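Local coordinates for Sys-1 protein (Caenorhabditis elegans, PDB 3C2G), which acts as a beta-catenin-like transcription coregulator of the Wnt asymmetry pathway, binding the TCF factor POP-1 directly to activate or repress target genes, at residues A[467-472]-A[522-527]; A[528-533]-A[566-571]. All coordinates share one frame; numbering follows the deposited sequence.

Contact 1: A[467-472]-A[522-527]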
loop_
_atom_site.group_PDB
_atom_site.type_symbol
_atom_site.label_atom_id
_atom_site.label_comp_id
_atom_site.label_asym_id
_atom_site.label_seq_id
_atom_site.Cartn_x
_atom_site.Cartn_y
_atom_site.Cartn_z
ATOM N N SER A 467 -6.363 24.234 -1.624
ATOM C CA SER A 467 -6.673 24.447 -3.029
ATOM C C SER A 467 -7.242 25.846 -3.300
ATOM O O SER A 467 -6.826 26.499 -4.249
ATOM C CB SER A 467 -7.626 23.364 -3.544
ATOM O OG SER A 467 -6.901 22.173 -3.784
ATOM N N PHE A 468 -8.189 26.281 -2.468
ATOM C CA PHE A 468 -8.794 27.593 -2.594
ATOM C C PHE A 468 -7.775 28.690 -2.342
ATOM O O PHE A 468 -7.721 29.666 -3.083
ATOM C CB PHE A 468 -9.986 27.743 -1.649
ATOM C CG PHE A 468 -11.214 27.036 -2.120
ATOM C CD1 PHE A 468 -11.766 27.330 -3.357
ATOM C CD2 PHE A 468 -11.839 26.078 -1.322
ATOM C CE1 PHE A 468 -12.918 26.659 -3.799
ATOM C CE2 PHE A 468 -12.993 25.406 -1.768
ATOM C CZ PHE A 468 -13.523 25.698 -2.999
ATOM N N ILE A 469 -6.965 28.518 -1.303
ATOM C CA ILE A 469 -5.868 29.429 -1.030
ATOM C C ILE A 469 -5.017 29.630 -2.287
ATOM O O ILE A 469 -4.833 30.759 -2.737
ATOM C CB ILE A 469 -4.995 28.939 0.136
ATOM C CG1 ILE A 469 -5.759 29.065 1.454
ATOM C CG2 ILE A 469 -3.687 29.727 0.211
ATOM C CD1 ILE A 469 -5.164 28.256 2.601
ATOM N N LEU A 470 -4.523 28.541 -2.862
ATOM C CA LEU A 470 -3.639 28.630 -4.020
ATOM C C LEU A 470 -4.324 29.140 -5.290
ATOM O O LEU A 470 -3.745 29.939 -6.028
ATOM C CB LEU A 470 -2.966 27.289 -4.286
ATOM C CG LEU A 470 -2.078 26.764 -3.158
ATOM C CD1 LEU A 470 -1.498 25.390 -3.520
ATOM C CD2 LEU A 470 -0.975 27.759 -2.801
ATOM N N LEU A 471 -5.543 28.674 -5.555
ATOM C CA LEU A 471 -6.299 29.164 -6.702
ATOM C C LEU A 471 -6.477 30.681 -6.640
ATOM O O LEU A 471 -6.264 31.367 -7.631
ATOM C CB LEU A 471 -7.655 28.481 -6.816
ATOM C CG LEU A 471 -7.636 27.101 -7.466
ATOM C CD1 LEU A 471 -8.959 26.384 -7.217
ATOM C CD2 LEU A 471 -7.315 27.166 -8.959
ATOM N N LEU A 472 -6.829 31.197 -5.467
ATOM C CA LEU A 472 -7.128 32.617 -5.323
ATOM C C LEU A 472 -5.870 33.472 -5.323
ATOM O O LEU A 472 -5.957 34.671 -5.496
ATOM C CB LEU A 472 -7.968 32.899 -4.073
ATOM C CG LEU A 472 -9.346 32.242 -3.940
ATOM C CD1 LEU A 472 -9.902 32.560 -2.586
ATOM C CD2 LEU A 472 -10.341 32.655 -5.019
ATOM N N VAL A 522 -7.227 24.544 10.814
ATOM C CA VAL A 522 -7.516 25.778 11.514
ATOM C C VAL A 522 -6.734 26.934 10.890
ATOM O O VAL A 522 -7.314 27.987 10.581
ATOM C CB VAL A 522 -7.204 25.627 13.019
ATOM C CG1 VAL A 522 -7.143 26.975 13.708
ATOM C CG2 VAL A 522 -8.255 24.743 13.677
ATOM N N GLU A 523 -5.430 26.711 10.684
ATOM C CA GLU A 523 -4.527 27.716 10.127
ATOM C C GLU A 523 -4.936 28.084 8.713
ATOM O O GLU A 523 -4.971 29.264 8.348
ATOM C CB GLU A 523 -3.079 27.211 10.131
ATOM C CG GLU A 523 -2.480 27.050 11.526
ATOM C CD GLU A 523 -1.060 26.486 11.520
ATOM O OE1 GLU A 523 -0.737 25.688 12.439
ATOM O OE2 GLU A 523 -0.263 26.838 10.607
ATOM N N ARG A 524 -5.265 27.071 7.923
ATOM C CA ARG A 524 -5.672 27.291 6.550
ATOM C C ARG A 524 -6.985 28.051 6.474
ATOM O O ARG A 524 -7.192 28.812 5.540
ATOM C CB ARG A 524 -5.729 25.971 5.771
ATOM C CG ARG A 524 -4.358 25.465 5.419
ATOM C CD ARG A 524 -4.371 24.066 4.882
ATOM N NE ARG A 524 -3.016 23.644 4.545
ATOM C CZ ARG A 524 -2.721 22.509 3.919
ATOM N NH1 ARG A 524 -3.695 21.690 3.552
ATOM N NH2 ARG A 524 -1.460 22.207 3.636
ATOM N N THR A 525 -7.853 27.857 7.462
ATOM C CA THR A 525 -9.095 28.599 7.533
ATOM C C THR A 525 -8.789 30.090 7.715
ATOM O O THR A 525 -9.256 30.929 6.943
ATOM C CB THR A 525 -9.980 28.096 8.692
ATOM O OG1 THR A 525 -10.326 26.723 8.471
ATOM C CG2 THR A 525 -11.238 28.915 8.795
ATOM N N ILE A 526 -7.998 30.416 8.736
ATOM C CA ILE A 526 -7.640 31.805 9.003
ATOM C C ILE A 526 -7.001 32.409 7.739
ATOM O O ILE A 526 -7.308 33.528 7.325
ATOM C CB ILE A 526 -6.687 31.915 10.232
ATOM C CG1 ILE A 526 -7.342 31.337 11.495
ATOM C CG2 ILE A 526 -6.237 33.359 10.466
ATOM C CD1 ILE A 526 -8.796 31.738 11.713
ATOM N N SER A 527 -6.142 31.624 7.108
ATOM C CA SER A 527 -5.359 32.099 5.992
ATOM C C SER A 527 -6.223 32.261 4.745
ATOM O O SER A 527 -6.008 33.164 3.940
ATOM C CB SER A 527 -4.189 31.144 5.770
ATOM O OG SER A 527 -3.684 31.257 4.471
#
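Arg524 joins the two helices at both ends of its side chain: NH1 hydrogen-bonds to the backbone carbonyl O of Ser462, a turn or two upstream on the same helix as 467-472, while the root of the chain packs against Ile469. From CG to NE the chain is extended, which carries the guanidinium across from helix 515-535 to helix 457-472. An arginine suits this partly exposed place because its long methylenes can lie against an apolar neighbour before its charged end meets a carbonyl. The methyl CD1 of Ile469 is the probe that enters from the other helix. It lies 3.9 Å from Arg524 CB and 4.0 Å from Arg524 CG, and its nearest atom is the backbone Arg524 O, at 3.6 Å. One turn further on, Ser527 OG stands 3.8 Å from the same CD1, a van der Waals approach of hydroxyl to methyl. With CG1 beside its backbone N (chi1 -70°) and CD1 extended beyond it (chi2 163°), Ile469 points a slender tip between Arg524 and Ser527, which are three residues apart and so flank one shallow groove. The small serine makes a low wall there, and the two backbones come near: the CA atoms of Ile469 and Ser527 are 7.5 Å apart. Ile469 also touches Leu528, on the more buried side of this seam. Another side of helix 457-472 is covered by helix 388-409, where Ser467 OG bonds to Asn406 OD1. Two helices running in broadly the same direction, joined by such a seam of apolar and polar side chains, are characteristic of the stacked helical layers of the armadillo domain, the superhelical fold of beta-catenins.

Contact 2: A[528-533]-A[566-571]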
loop_
_atom_site.group_PDB
_atom_site.type_symbol
_atom_site.label_atom_id
_atom_site.label_comp_id
_atom_site.label_asym_id
_atom_site.label_seq_id
_atom_site.Cartn_x
_atom_site.Cartn_y
_atom_site.Cartn_z
ATOM N N LEU A 528 -7.223 31.407 4.594
ATOM C CA LEU A 528 -8.140 31.532 3.469
ATOM C C LEU A 528 -9.128 32.704 3.640
ATOM O O LEU A 528 -9.543 33.319 2.654
ATOM C CB LEU A 528 -8.873 30.209 3.214
ATOM C CG LEU A 528 -9.933 30.159 2.110
ATOM C CD1 LEU A 528 -9.390 30.604 0.771
ATOM C CD2 LEU A 528 -10.518 28.772 2.007
ATOM N N LEU A 529 -9.511 33.016 4.872
ATOM C CA LEU A 529 -10.403 34.142 5.092
ATOM C C LEU A 529 -9.686 35.451 4.723
ATOM O O LEU A 529 -10.298 36.347 4.136
ATOM C CB LEU A 529 -10.919 34.176 6.519
ATOM C CG LEU A 529 -11.862 33.040 6.919
ATOM C CD1 LEU A 529 -12.170 33.127 8.407
ATOM C CD2 LEU A 529 -13.151 33.040 6.094
ATOM N N LEU A 530 -8.388 35.519 5.029
ATOM C CA LEU A 530 -7.521 36.624 4.616
ATOM C C LEU A 530 -7.412 36.786 3.096
ATOM O O LEU A 530 -7.594 37.891 2.555
ATOM C CB LEU A 530 -6.126 36.447 5.204
ATOM C CG LEU A 530 -6.047 36.799 6.687
ATOM C CD1 LEU A 530 -4.643 36.599 7.188
ATOM C CD2 LEU A 530 -6.523 38.250 6.942
ATOM N N VAL A 531 -7.104 35.682 2.422
ATOM C CA VAL A 531 -6.976 35.671 0.980
ATOM C C VAL A 531 -8.273 36.133 0.332
ATOM O O VAL A 531 -8.235 36.973 -0.545
ATOM C CB VAL A 531 -6.533 34.280 0.453
ATOM C CG1 VAL A 531 -6.660 34.214 -1.032
ATOM C CG2 VAL A 531 -5.087 33.992 0.862
ATOM N N LEU A 532 -9.415 35.609 0.789
ATOM C CA LEU A 532 -10.720 36.008 0.253
ATOM C C LEU A 532 -10.958 37.496 0.438
ATOM O O LEU A 532 -11.455 38.166 -0.470
ATOM C CB LEU A 532 -11.858 35.236 0.909
ATOM C CG LEU A 532 -12.085 33.792 0.459
ATOM C CD1 LEU A 532 -12.782 32.992 1.566
ATOM C CD2 LEU A 532 -12.869 33.721 -0.854
HETATM N N MSE A 533 -10.597 38.010 1.613
HETATM C CA MSE A 533 -10.736 39.430 1.890
HETATM C C MSE A 533 -9.976 40.255 0.862
HETATM O O MSE A 533 -10.550 41.151 0.244
HETATM C CB MSE A 533 -10.283 39.759 3.309
HETATM C CG MSE A 533 -11.359 39.543 4.333
HETATM SE SE MSE A 533 -10.674 39.560 6.157
HETATM C CE MSE A 533 -12.351 39.794 7.165
ATOM N N ILE A 566 0.039 33.572 14.239
ATOM C CA ILE A 566 -0.229 34.669 15.163
ATOM C C ILE A 566 -0.569 35.954 14.406
ATOM O O ILE A 566 -1.576 36.620 14.690
ATOM C CB ILE A 566 0.994 34.918 16.084
ATOM C CG1 ILE A 566 1.250 33.695 16.976
ATOM C CG2 ILE A 566 0.814 36.194 16.917
ATOM C CD1 ILE A 566 2.554 33.757 17.756
ATOM N N HIS A 567 0.278 36.294 13.442
ATOM C CA HIS A 567 0.076 37.493 12.653
ATOM C C HIS A 567 -1.253 37.404 11.918
ATOM O O HIS A 567 -1.988 38.393 11.852
ATOM C CB HIS A 567 1.222 37.699 11.664
ATOM C CG HIS A 567 1.072 38.924 10.813
ATOM N ND1 HIS A 567 1.247 40.200 11.306
ATOM C CD2 HIS A 567 0.764 39.067 9.502
ATOM C CE1 HIS A 567 1.047 41.077 10.338
ATOM N NE2 HIS A 567 0.752 40.416 9.233
ATOM N N ASN A 568 -1.564 36.221 11.385
ATOM C CA ASN A 568 -2.802 36.033 10.626
ATOM C C ASN A 568 -4.033 36.200 11.516
ATOM O O ASN A 568 -5.024 36.836 11.144
ATOM C CB ASN A 568 -2.806 34.672 9.916
ATOM C CG ASN A 568 -2.064 34.706 8.589
ATOM O OD1 ASN A 568 -1.721 35.773 8.076
ATOM N ND2 ASN A 568 -1.828 33.544 8.022
ATOM N N VAL A 569 -3.938 35.630 12.709
ATOM C CA VAL A 569 -5.008 35.694 13.678
ATOM C C VAL A 569 -5.248 37.137 14.095
ATOM O O VAL A 569 -6.389 37.579 14.151
ATOM C CB VAL A 569 -4.715 34.780 14.870
ATOM C CG1 VAL A 569 -5.479 35.216 16.096
ATOM C CG2 VAL A 569 -5.052 33.332 14.499
ATOM N N LEU A 570 -4.175 37.875 14.346
ATOM C CA LEU A 570 -4.295 39.277 14.734
ATOM C C LEU A 570 -4.940 40.110 13.637
ATOM O O LEU A 570 -5.841 40.913 13.907
ATOM C CB LEU A 570 -2.931 39.867 15.097
ATOM C CG LEU A 570 -2.270 39.301 16.348
ATOM C CD1 LEU A 570 -0.789 39.653 16.390
ATOM C CD2 LEU A 570 -2.978 39.772 17.597
ATOM N N VAL A 571 -4.485 39.909 12.406
ATOM C CA VAL A 571 -4.924 40.725 11.285
ATOM C C VAL A 571 -6.380 40.456 10.938
ATOM O O VAL A 571 -7.140 41.402 10.704
ATOM C CB VAL A 571 -4.007 40.530 10.062
ATOM C CG1 VAL A 571 -4.593 41.182 8.796
ATOM C CG2 VAL A 571 -2.610 41.103 10.357
#
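Leu530 keeps CG anti to its carbonyl carbon (chi1 -76°) and Asn568 does the same with its own CG (chi1 -83°), and the fully extended chi2 of the leucine, 180°, sends its forked end across to helix 563-579. The two methyls of that fork divide the work. CD1 meets the amide of Asn568, lying 3.5 Å from Asn568 CG and 3.8 Å from Asn568 CB; its 3.2 Å approach to Asn568 OD1 is close for a methyl and an oxygen. CD2 takes the apolar partner, Val571 CG1, at 4.0 Å, the two side chains crossing at about a right angle. Asn568 and Val571 sit three residues apart, so the leucine projects into the groove between successive turns of helix 563-579, as in the layered stacking of helices in an armadillo domain. A leucine fits because its branch offers one methyl to each wall; asparagine, short and polar, suits a wall at the partly exposed border of the layers. Val571 has a second use for its branches: CG1 serves the leucine, while CG2 lies over one face of the His567 ring, 3.6 Å above its plane and toward the rim. Behind this surface seam the neighbouring residues turn inward, Leu529 onto Val542 of helix 539-544 and Leu570 onto Leu612 of helix 603-613.

How the contacts relate
Contact 1 closes along the chain before contact 2 opens, and helix 515-535 serves both: its 522-527 part meets helix 457-472, and the next six residues meet helix 563-579. The centres are about 9 Å apart, on the same side of the chain's centre and toward its C-terminal end. The two also touch directly, since Leu472 packs CB on Val531 CG1 at 3.6 Å, and Ile526 CG2 lies 3.7 Å from Asn568 CB. Helix 515-535 is thus sandwiched between an earlier and a later helix, so that successive layers continue the armadillo superhelix through this end of the protein.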